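Local atomic coordinates of putative membrane protein (Yersinia pestis CO92, PDB entry 5TF3), a protein that is of unknown function and belongs to the DUF1198 family, being a largely helical fragment of a putative membrane protein. Residues F59-F64 with E110-F114; M38-S42 with L98-A102; T6-I10 with I24-L28. One frame throughout, in Å; residues are numbered along the deposited sequence. Where two conformers were deposited one is given.

Contact 1: residues F59-F64 with E110-F114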
loop_
_atom_site.group_PDB
_atom_site.type_symbol
_atom_site.label_atom_id
_atom_site.label_comp_id
_atom_site.label_asym_id
_atom_site.label_seq_id
_atom_site.Cartn_x
_atom_site.Cartn_y
_atom_site.Cartn_z
ATOM N N PHE A 59 0.206 2.515 0.607
ATOM C CA PHE A 59 0.272 3.122 1.936
ATOM C C PHE A 59 1.548 2.715 2.673
ATOM O O PHE A 59 2.290 3.567 3.167
ATOM C CB PHE A 59 -0.974 2.718 2.736
ATOM C CG PHE A 59 -0.955 3.150 4.178
ATOM C CD1 PHE A 59 -0.403 2.330 5.162
ATOM C CD2 PHE A 59 -1.519 4.361 4.559
ATOM C CE1 PHE A 59 -0.375 2.725 6.489
ATOM C CE2 PHE A 59 -1.514 4.764 5.886
ATOM C CZ PHE A 59 -0.934 3.938 6.862
ATOM N N ILE A 60 1.818 1.409 2.760
ATOM C CA ILE A 60 2.999 0.944 3.492
ATOM C C ILE A 60 4.272 1.521 2.891
ATOM O O ILE A 60 5.167 1.975 3.615
ATOM C CB ILE A 60 3.042 -0.593 3.517
ATOM C CG1 ILE A 60 1.955 -1.146 4.454
ATOM C CG2 ILE A 60 4.466 -1.076 3.894
ATOM C CD1 ILE A 60 1.769 -2.658 4.387
ATOM N N TYR A 61 4.366 1.542 1.559
ATOM C CA TYR A 61 5.568 2.067 0.913
ATOM C C TYR A 61 5.791 3.527 1.273
ATOM O O TYR A 61 6.888 3.918 1.682
ATOM C CB TYR A 61 5.489 1.897 -0.610
ATOM C CG TYR A 61 6.667 2.552 -1.324
ATOM C CD1 TYR A 61 7.923 1.932 -1.357
ATOM C CD2 TYR A 61 6.536 3.802 -1.928
ATOM C CE1 TYR A 61 9.010 2.539 -1.985
ATOM C CE2 TYR A 61 7.622 4.415 -2.563
ATOM C CZ TYR A 61 8.848 3.780 -2.586
ATOM O OH TYR A 61 9.914 4.389 -3.208
ATOM N N HIS A 62 4.763 4.358 1.126
ATOM C CA HIS A 62 4.965 5.783 1.358
ATOM C C HIS A 62 5.054 6.138 2.839
ATOM O O HIS A 62 5.582 7.205 3.165
ATOM C CB HIS A 62 3.866 6.589 0.651
ATOM C CG HIS A 62 4.030 6.580 -0.834
ATOM N ND1 HIS A 62 5.029 7.287 -1.469
ATOM C CD2 HIS A 62 3.402 5.867 -1.797
ATOM C CE1 HIS A 62 4.970 7.056 -2.769
ATOM N NE2 HIS A 62 3.997 6.190 -2.994
ATOM N N THR A 63 4.608 5.263 3.747
ATOM C CA THR A 63 4.739 5.581 5.165
ATOM C C THR A 63 5.905 4.813 5.787
ATOM O O THR A 63 6.996 5.372 5.919
ATOM C CB THR A 63 3.429 5.314 5.913
ATOM O OG1 THR A 63 3.064 3.931 5.809
ATOM C CG2 THR A 63 2.280 6.212 5.343
ATOM N N PHE A 64 5.705 3.545 6.173
ATOM C CA PHE A 64 6.771 2.803 6.851
ATOM C C PHE A 64 8.085 2.829 6.072
ATOM O O PHE A 64 9.160 3.032 6.647
ATOM C CB PHE A 64 6.360 1.350 7.087
ATOM C CG PHE A 64 7.447 0.519 7.741
ATOM C CD1 PHE A 64 7.719 0.656 9.098
ATOM C CD2 PHE A 64 8.195 -0.388 6.998
ATOM C CE1 PHE A 64 8.712 -0.108 9.707
ATOM C CE2 PHE A 64 9.197 -1.163 7.595
ATOM C CZ PHE A 64 9.460 -1.019 8.945
ATOM N N GLU A 110 10.070 -4.306 13.283
ATOM C CA GLU A 110 9.725 -2.889 13.192
ATOM C C GLU A 110 8.471 -2.665 12.355
ATOM O O GLU A 110 7.659 -1.776 12.658
ATOM C CB GLU A 110 10.901 -2.100 12.627
ATOM C CG GLU A 110 11.953 -1.752 13.680
ATOM C CD GLU A 110 11.396 -0.921 14.840
ATOM O OE1 GLU A 110 10.846 0.184 14.605
ATOM O OE2 GLU A 110 11.514 -1.372 16.001
ATOM N N LEU A 111 8.286 -3.462 11.305
ATOM C CA LEU A 111 7.083 -3.321 10.488
ATOM C C LEU A 111 5.839 -3.732 11.262
ATOM O O LEU A 111 4.781 -3.111 11.119
ATOM C CB LEU A 111 7.208 -4.151 9.214
ATOM C CG LEU A 111 6.027 -4.135 8.239
ATOM C CD1 LEU A 111 5.657 -2.720 7.808
ATOM C CD2 LEU A 111 6.368 -4.980 7.021
ATOM N N ALA A 112 5.941 -4.798 12.058
ATOM C CA ALA A 112 4.830 -5.208 12.911
ATOM C C ALA A 112 4.524 -4.160 13.971
ATOM O O ALA A 112 3.352 -3.900 14.269
ATOM C CB ALA A 112 5.145 -6.552 13.580
ATOM N N GLN A 113 5.561 -3.578 14.587
ATOM C CA GLN A 113 5.310 -2.523 15.570
ATOM C C GLN A 113 4.763 -1.268 14.899
ATOM O O GLN A 113 3.971 -0.545 15.505
ATOM C CB GLN A 113 6.580 -2.187 16.359
ATOM C CG GLN A 113 7.115 -3.334 17.248
ATOM C CD GLN A 113 6.259 -3.558 18.469
ATOM O OE1 GLN A 113 5.234 -2.910 18.641
ATOM N NE2 GLN A 113 6.678 -4.475 19.332
ATOM N N PHE A 114 5.158 -0.998 13.650
ATOM C CA PHE A 114 4.563 0.131 12.938
ATOM C C PHE A 114 3.060 -0.065 12.777
ATOM O O PHE A 114 2.266 0.847 13.046
ATOM C CB PHE A 114 5.241 0.321 11.576
ATOM C CG PHE A 114 4.499 1.265 10.662
ATOM C CD1 PHE A 114 4.663 2.648 10.782
ATOM C CD2 PHE A 114 3.615 0.780 9.713
ATOM C CE1 PHE A 114 3.960 3.535 9.943
ATOM C CE2 PHE A 114 2.905 1.663 8.877
ATOM C CZ PHE A 114 3.083 3.035 8.993
#
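Phe64 and Phe114 carry this contact, each covering part of the other. Phe64 CB stands almost directly over the centre of the Phe114 ring, 3.8 Å from its centroid. This is a CH-pi contact. The two side chains run past each other in opposite directions, so Phe64 CD1 in turn meets Phe114 CB at 3.5 Å. The ring planes are inclined at 53°. Phe64 has its CG trans to the backbone N (chi1 178°), which carries the ring out across the helix of Glu110 and Leu111. There Leu111 CD1 lies over one face of the Phe64 ring, 3.8 Å from its centroid, in a second CH-pi contact. The far rim of the ring reaches the backbone, with Phe64 CE1 3.5 Å from Glu110 O.

The outer end of Phe114 fits against the other helix. Its CZ is 3.3 Å from Thr63 OG1, and Phe59 CE1 comes in at the ring edge. The Thr63 hydroxyl is a donor to Phe59 O at 2.8 Å, approaching from above the carbonyl plane. Phe59 O also accepts from Thr63 N, so two bonds from one residue converge on it. The hydroxyl bond fixes the rotation of the Thr63 side chain, which keeps OG1 beside the Phe114 ring, at a point where residues 61-64 form a wider pi-type turn.

The short helical segments cross at 99°, with axes 12.0 Å apart, and the large rings bridge that distance. Helix 70-82 packs on Phe59 and Thr63 through Trp76. Helix 91-100 packs on Ile60 and Leu111 through Thr94. Contact 1 therefore joins helix 48-65 to helix 108-122 with these two helices alongside.

Contact 2: residues M38-S42 with L98-A102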
loop_
_atom_site.group_PDB
_atom_site.type_symbol
_atom_site.label_atom_id
_atom_site.label_comp_id
_atom_site.label_asym_id
_atom_site.label_seq_id
_atom_site.Cartn_x
_atom_site.Cartn_y
_atom_site.Cartn_z
HETATM N N MSE A 38 5.158 -10.044 -10.743
HETATM C CA MSE A 38 4.079 -10.688 -10.002
HETATM C C MSE A 38 3.030 -9.669 -9.553
HETATM O O MSE A 38 1.825 -9.912 -9.669
HETATM C CB MSE A 38 4.653 -11.453 -8.797
HETATM C CG MSE A 38 5.692 -12.525 -9.193
HETATM SE SE MSE A 38 6.858 -13.199 -7.742
HETATM C CE MSE A 38 5.515 -14.158 -6.702
ATOM N N PHE A 39 3.492 -8.517 -9.052
ATOM C CA PHE A 39 2.561 -7.498 -8.577
ATOM C C PHE A 39 1.741 -6.935 -9.726
ATOM O O PHE A 39 0.520 -6.774 -9.612
ATOM C CB PHE A 39 3.315 -6.378 -7.860
ATOM C CG PHE A 39 2.437 -5.238 -7.432
ATOM C CD1 PHE A 39 1.659 -5.341 -6.282
ATOM C CD2 PHE A 39 2.385 -4.070 -8.170
ATOM C CE1 PHE A 39 0.845 -4.289 -5.884
ATOM C CE2 PHE A 39 1.566 -3.005 -7.772
ATOM C CZ PHE A 39 0.802 -3.121 -6.627
ATOM N N ILE A 40 2.403 -6.634 -10.842
ATOM C CA ILE A 40 1.725 -6.092 -12.018
ATOM C C ILE A 40 0.699 -7.083 -12.544
ATOM O O ILE A 40 -0.425 -6.710 -12.905
ATOM C CB ILE A 40 2.758 -5.740 -13.106
ATOM C CG1 ILE A 40 3.554 -4.492 -12.717
ATOM C CG2 ILE A 40 2.099 -5.626 -14.455
ATOM C CD1 ILE A 40 2.752 -3.432 -12.079
ATOM N N ARG A 41 1.084 -8.359 -12.628
ATOM C CA ARG A 41 0.174 -9.355 -13.177
ATOM C C ARG A 41 -1.040 -9.542 -12.281
ATOM O O ARG A 41 -2.160 -9.693 -12.774
ATOM C CB ARG A 41 0.881 -10.691 -13.390
ATOM C CG ARG A 41 -0.055 -11.727 -14.014
ATOM C CD ARG A 41 0.661 -13.001 -14.414
ATOM N NE ARG A 41 1.410 -13.522 -13.284
ATOM C CZ ARG A 41 2.728 -13.682 -13.267
ATOM N NH1 ARG A 41 3.459 -13.388 -14.342
ATOM N NH2 ARG A 41 3.307 -14.147 -12.167
ATOM N N SER A 42 -0.845 -9.525 -10.959
ATOM C CA SER A 42 -1.995 -9.726 -10.084
ATOM C C SER A 42 -2.897 -8.494 -10.070
ATOM O O SER A 42 -4.116 -8.619 -9.916
ATOM C CB SER A 42 -1.539 -10.102 -8.668
ATOM O OG SER A 42 -1.395 -8.964 -7.833
ATOM N N LEU A 98 6.388 -7.631 3.040
ATOM C CA LEU A 98 7.655 -8.312 3.295
ATOM C C LEU A 98 8.108 -9.135 2.099
ATOM O O LEU A 98 9.306 -9.417 1.958
ATOM C CB LEU A 98 7.542 -9.211 4.527
ATOM C CG LEU A 98 7.576 -8.422 5.834
ATOM C CD1 LEU A 98 7.484 -9.325 7.050
ATOM C CD2 LEU A 98 8.831 -7.567 5.891
ATOM N N PHE A 99 7.182 -9.558 1.243
ATOM C CA PHE A 99 7.639 -10.197 0.020
ATOM C C PHE A 99 8.019 -9.172 -1.044
ATOM O O PHE A 99 9.137 -9.196 -1.570
ATOM C CB PHE A 99 6.591 -11.123 -0.565
ATOM C CG PHE A 99 6.916 -11.510 -1.977
ATOM C CD1 PHE A 99 7.993 -12.346 -2.241
ATOM C CD2 PHE A 99 6.223 -10.976 -3.039
ATOM C CE1 PHE A 99 8.324 -12.710 -3.535
ATOM C CE2 PHE A 99 6.549 -11.335 -4.343
ATOM C CZ PHE A 99 7.605 -12.192 -4.588
ATOM N N TYR A 100 7.078 -8.290 -1.403
ATOM C CA TYR A 100 7.273 -7.461 -2.592
ATOM C C TYR A 100 8.489 -6.560 -2.450
ATOM O O TYR A 100 9.155 -6.253 -3.452
ATOM C CB TYR A 100 6.018 -6.641 -2.886
ATOM C CG TYR A 100 4.881 -7.446 -3.486
ATOM C CD1 TYR A 100 5.042 -8.143 -4.678
ATOM C CD2 TYR A 100 3.642 -7.500 -2.863
ATOM C CE1 TYR A 100 3.995 -8.886 -5.228
ATOM C CE2 TYR A 100 2.590 -8.223 -3.406
ATOM C CZ TYR A 100 2.772 -8.919 -4.581
ATOM O OH TYR A 100 1.723 -9.641 -5.108
ATOM N N PHE A 101 8.826 -6.168 -1.215
ATOM C CA PHE A 101 9.997 -5.339 -0.948
ATOM C C PHE A 101 11.135 -6.135 -0.297
ATOM O O PHE A 101 11.961 -5.575 0.427
ATOM C CB PHE A 101 9.593 -4.135 -0.094
ATOM C CG PHE A 101 8.480 -3.321 -0.703
ATOM C CD1 PHE A 101 8.699 -2.580 -1.858
ATOM C CD2 PHE A 101 7.209 -3.324 -0.145
ATOM C CE1 PHE A 101 7.678 -1.838 -2.436
ATOM C CE2 PHE A 101 6.183 -2.588 -0.710
ATOM C CZ PHE A 101 6.415 -1.841 -1.857
ATOM N N ALA A 102 11.213 -7.432 -0.593
ATOM C CA ALA A 102 12.197 -8.302 0.059
ATOM C C ALA A 102 13.626 -7.805 -0.145
ATOM O O ALA A 102 14.450 -7.877 0.774
ATOM C CB ALA A 102 12.050 -9.727 -0.460
#
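Phe99, whose ring meets Met38, has its backbone O bonded by Ala102 N at 2.9 Å. This bond spans three residues, at the point where helix 91-100 ends. Phe101 is the first residue there to leave helical angles. The last turn before it presents Phe99 and Tyr100 side by side to the helix of Met38 and Phe39.

Tyr100 fills the middle of the contact. Phe39 CB is 3.7 Å from Tyr100 CE1, and the edge of the Phe39 ring points at the Tyr100 face. This is a T-shaped pair, with centroids 5.5 Å apart and planes at 79°. Phe39 CG is turned away from its backbone N (chi1 176°), and this directs the ring across Tyr100. The opposite face of Tyr100 is covered by Phe99 CD2 from its own segment, so the ring lies between two phenylalanines.

Met38 is a selenomethionine, with selenium in place of sulfur. In one of its two deposited conformers, SE sits at the edge of the Phe99 ring, 4.7 Å from the centroid. This Met-aromatic contact is therefore tentative. Ser42 OG lies 4.2 Å from Tyr100 OH, which is too far for a bond. Ser42 OG makes a weak bond to Glu50 of helix 48-65.

On the buried side, Phe39 also packs on helices 2-17, 22-29 and 48-65. Across the two segments the chemistry is apolar and aromatic. The last turn of helix 91-100 packs on the side of helix 33-45. This implies cohesion largely by apolar packing, with a probable contribution from the edge-to-face ring pair and the Tyr100 hydroxyl at the polar margin.

Contact 3: residues T6-I10 with I24-L28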
loop_
_atom_site.group_PDB
_atom_site.type_symbol
_atom_site.label_atom_id
_atom_site.label_comp_id
_atom_site.label_asym_id
_atom_site.label_seq_id
_atom_site.Cartn_x
_atom_site.Cartn_y
_atom_site.Cartn_z
ATOM N N THR A 6 1.724 -3.321 -17.142
ATOM C CA THR A 6 2.341 -2.308 -16.282
ATOM C C THR A 6 1.543 -1.005 -16.289
ATOM O O THR A 6 1.271 -0.425 -15.229
ATOM C CB THR A 6 3.787 -2.039 -16.719
ATOM O OG1 THR A 6 4.569 -3.226 -16.574
ATOM C CG2 THR A 6 4.411 -0.938 -15.862
ATOM N N ARG A 7 1.165 -0.516 -17.477
ATOM C CA ARG A 7 0.389 0.723 -17.522
ATOM C C ARG A 7 -1.001 0.523 -16.929
ATOM O O ARG A 7 -1.536 1.429 -16.279
ATOM C CB ARG A 7 0.284 1.254 -18.956
ATOM C CG ARG A 7 1.585 1.798 -19.573
ATOM C CD ARG A 7 2.325 2.830 -18.700
ATOM N NE ARG A 7 1.437 3.729 -17.970
ATOM C CZ ARG A 7 1.855 4.602 -17.065
ATOM N NH1 ARG A 7 0.981 5.373 -16.430
ATOM N NH2 ARG A 7 3.151 4.705 -16.799
ATOM N N LYS A 8 -1.610 -0.650 -17.140
ATOM C CA LYS A 8 -2.935 -0.886 -16.573
ATOM C C LYS A 8 -2.882 -0.902 -15.056
ATOM O O LYS A 8 -3.736 -0.303 -14.395
ATOM C CB LYS A 8 -3.525 -2.197 -17.093
ATOM C CG LYS A 8 -4.900 -2.508 -16.509
ATOM C CD LYS A 8 -5.498 -3.781 -17.101
ATOM C CE LYS A 8 -6.924 -4.003 -16.596
ATOM N NZ LYS A 8 -7.542 -5.224 -17.207
ATOM N N ALA A 9 -1.886 -1.585 -14.486
ATOM C CA ALA A 9 -1.756 -1.620 -13.030
ATOM C C ALA A 9 -1.550 -0.224 -12.462
ATOM O O ALA A 9 -2.165 0.146 -11.451
ATOM C CB ALA A 9 -0.599 -2.544 -12.634
ATOM N N ILE A 10 -0.671 0.563 -13.082
ATOM C CA ILE A 10 -0.429 1.920 -12.603
ATOM C C ILE A 10 -1.702 2.745 -12.707
ATOM O O ILE A 10 -2.120 3.395 -11.743
ATOM C CB ILE A 10 0.734 2.561 -13.377
ATOM C CG1 ILE A 10 2.043 1.851 -13.026
ATOM C CG2 ILE A 10 0.839 4.056 -13.072
ATOM C CD1 ILE A 10 3.153 2.150 -14.010
ATOM N N ILE A 24 2.814 5.556 -7.868
ATOM C CA ILE A 24 2.834 4.112 -8.079
ATOM C C ILE A 24 4.149 3.674 -8.713
ATOM O O ILE A 24 4.749 2.683 -8.293
ATOM C CB ILE A 24 1.630 3.695 -8.946
ATOM C CG1 ILE A 24 0.349 4.309 -8.404
ATOM C CG2 ILE A 24 1.506 2.190 -8.996
ATOM C CD1 ILE A 24 0.093 3.972 -7.008
ATOM N N GLU A 25 4.601 4.424 -9.721
ATOM C CA GLU A 25 5.868 4.135 -10.384
ATOM C C GLU A 25 7.030 4.142 -9.398
ATOM O O GLU A 25 7.929 3.300 -9.486
ATOM C CB GLU A 25 6.090 5.150 -11.517
ATOM C CG GLU A 25 4.991 5.075 -12.592
ATOM C CD GLU A 25 4.903 6.304 -13.530
ATOM O OE1 GLU A 25 5.427 7.391 -13.185
ATOM O OE2 GLU A 25 4.279 6.172 -14.616
ATOM N N SER A 26 7.028 5.073 -8.441
ATOM C CA SER A 26 8.123 5.112 -7.471
ATOM C C SER A 26 8.169 3.841 -6.634
ATOM O O SER A 26 9.251 3.309 -6.351
ATOM C CB SER A 26 7.989 6.339 -6.572
ATOM O OG SER A 26 8.226 7.508 -7.334
HETATM N N MSE A 27 7.010 3.336 -6.234
HETATM C CA MSE A 27 6.950 2.085 -5.486
HETATM C C MSE A 27 7.435 0.893 -6.316
HETATM O O MSE A 27 8.138 0.016 -5.805
HETATM C CB MSE A 27 5.522 1.841 -4.987
HETATM C CG MSE A 27 5.354 0.519 -4.272
HETATM SE SE MSE A 27 3.489 0.274 -3.852
HETATM C CE MSE A 27 2.862 0.038 -5.692
ATOM N N LEU A 28 7.068 0.857 -7.601
ATOM C CA LEU A 28 7.520 -0.243 -8.448
ATOM C C LEU A 28 9.037 -0.258 -8.571
ATOM O O LEU A 28 9.655 -1.325 -8.545
ATOM C CB LEU A 28 6.875 -0.150 -9.831
ATOM C CG LEU A 28 5.347 -0.225 -9.837
ATOM C CD1 LEU A 28 4.832 -0.048 -11.263
ATOM C CD2 LEU A 28 4.880 -1.545 -9.255
#
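Ile10 lies crosswise to Glu25, slides past Ile24 in the opposite direction and meets Leu28 obliquely. These three approaches make up the apolar part of the contact. Ile10 CG1 is 3.8 Å from Leu28 CD1 and 4.1 Å from Ile24 CG2. Its terminal CD1 goes on to the aliphatic part of Glu25, reaching CG at 3.7 Å. With Ile10 CG1 trans to the carbonyl carbon, the longer branch points into the groove between Glu25 and Leu28. Ile24 answers with its shorter branch, since it is CG2 that faces Ile10.

Beyond this apolar layer comes a charged pair. Arg7 starts out pointing away from the other helix, but its chain bends at chi2 and chi3 and brings the guanidinium back. In the conformer given, Arg7 NH2 donates to Glu25 OE2 at 2.9 Å, with an N-H...O angle of 164°. The oxygen lies close to the guanidinium plane and is met nearly along its C-O axis. Only NH2 and OE2 pair, and the planes of guanidinium and carboxylate are 78° apart. Arg7 was deposited in two conformers, so the bridge is certain only for the one described. The same bend sets one guanidinium face above Ile10 CD1, 3.8 Å from the plane.

The short segments run at 122° to each other, their axes 11.0 Å apart, and Ile10 and Ile24 have the nearest CA atoms. Helix 2-17 thus packs on helix 22-29 soon after it in the chain. Phe39 of helix 33-45 packs on Leu28, while Val58 of helix 48-65 packs on Ile24.

Contacts 2 and 3 are close neighbours, with centres 12 Å apart. Ile40 and Phe101 both join them: Ile40 CD1 is 3.5 Å from Ala9 CB, and Phe101 CZ is 3.5 Å from Met27 CG. Phe101 also touches contact 1, where its CE1 lies 3.9 Å from Tyr61 CD1, so this one ring packs against residues of both. Contacts 1 and 3 lie on opposite sides of the chain's centre, 19 Å apart. Contacts 1 and 2 are 16 Å apart, and their segments alternate along the chain. No active site has been assigned. A 1,2-ethanediol, probably from the crystallisation liquor, lies about 3 Å from the Phe99 side chain.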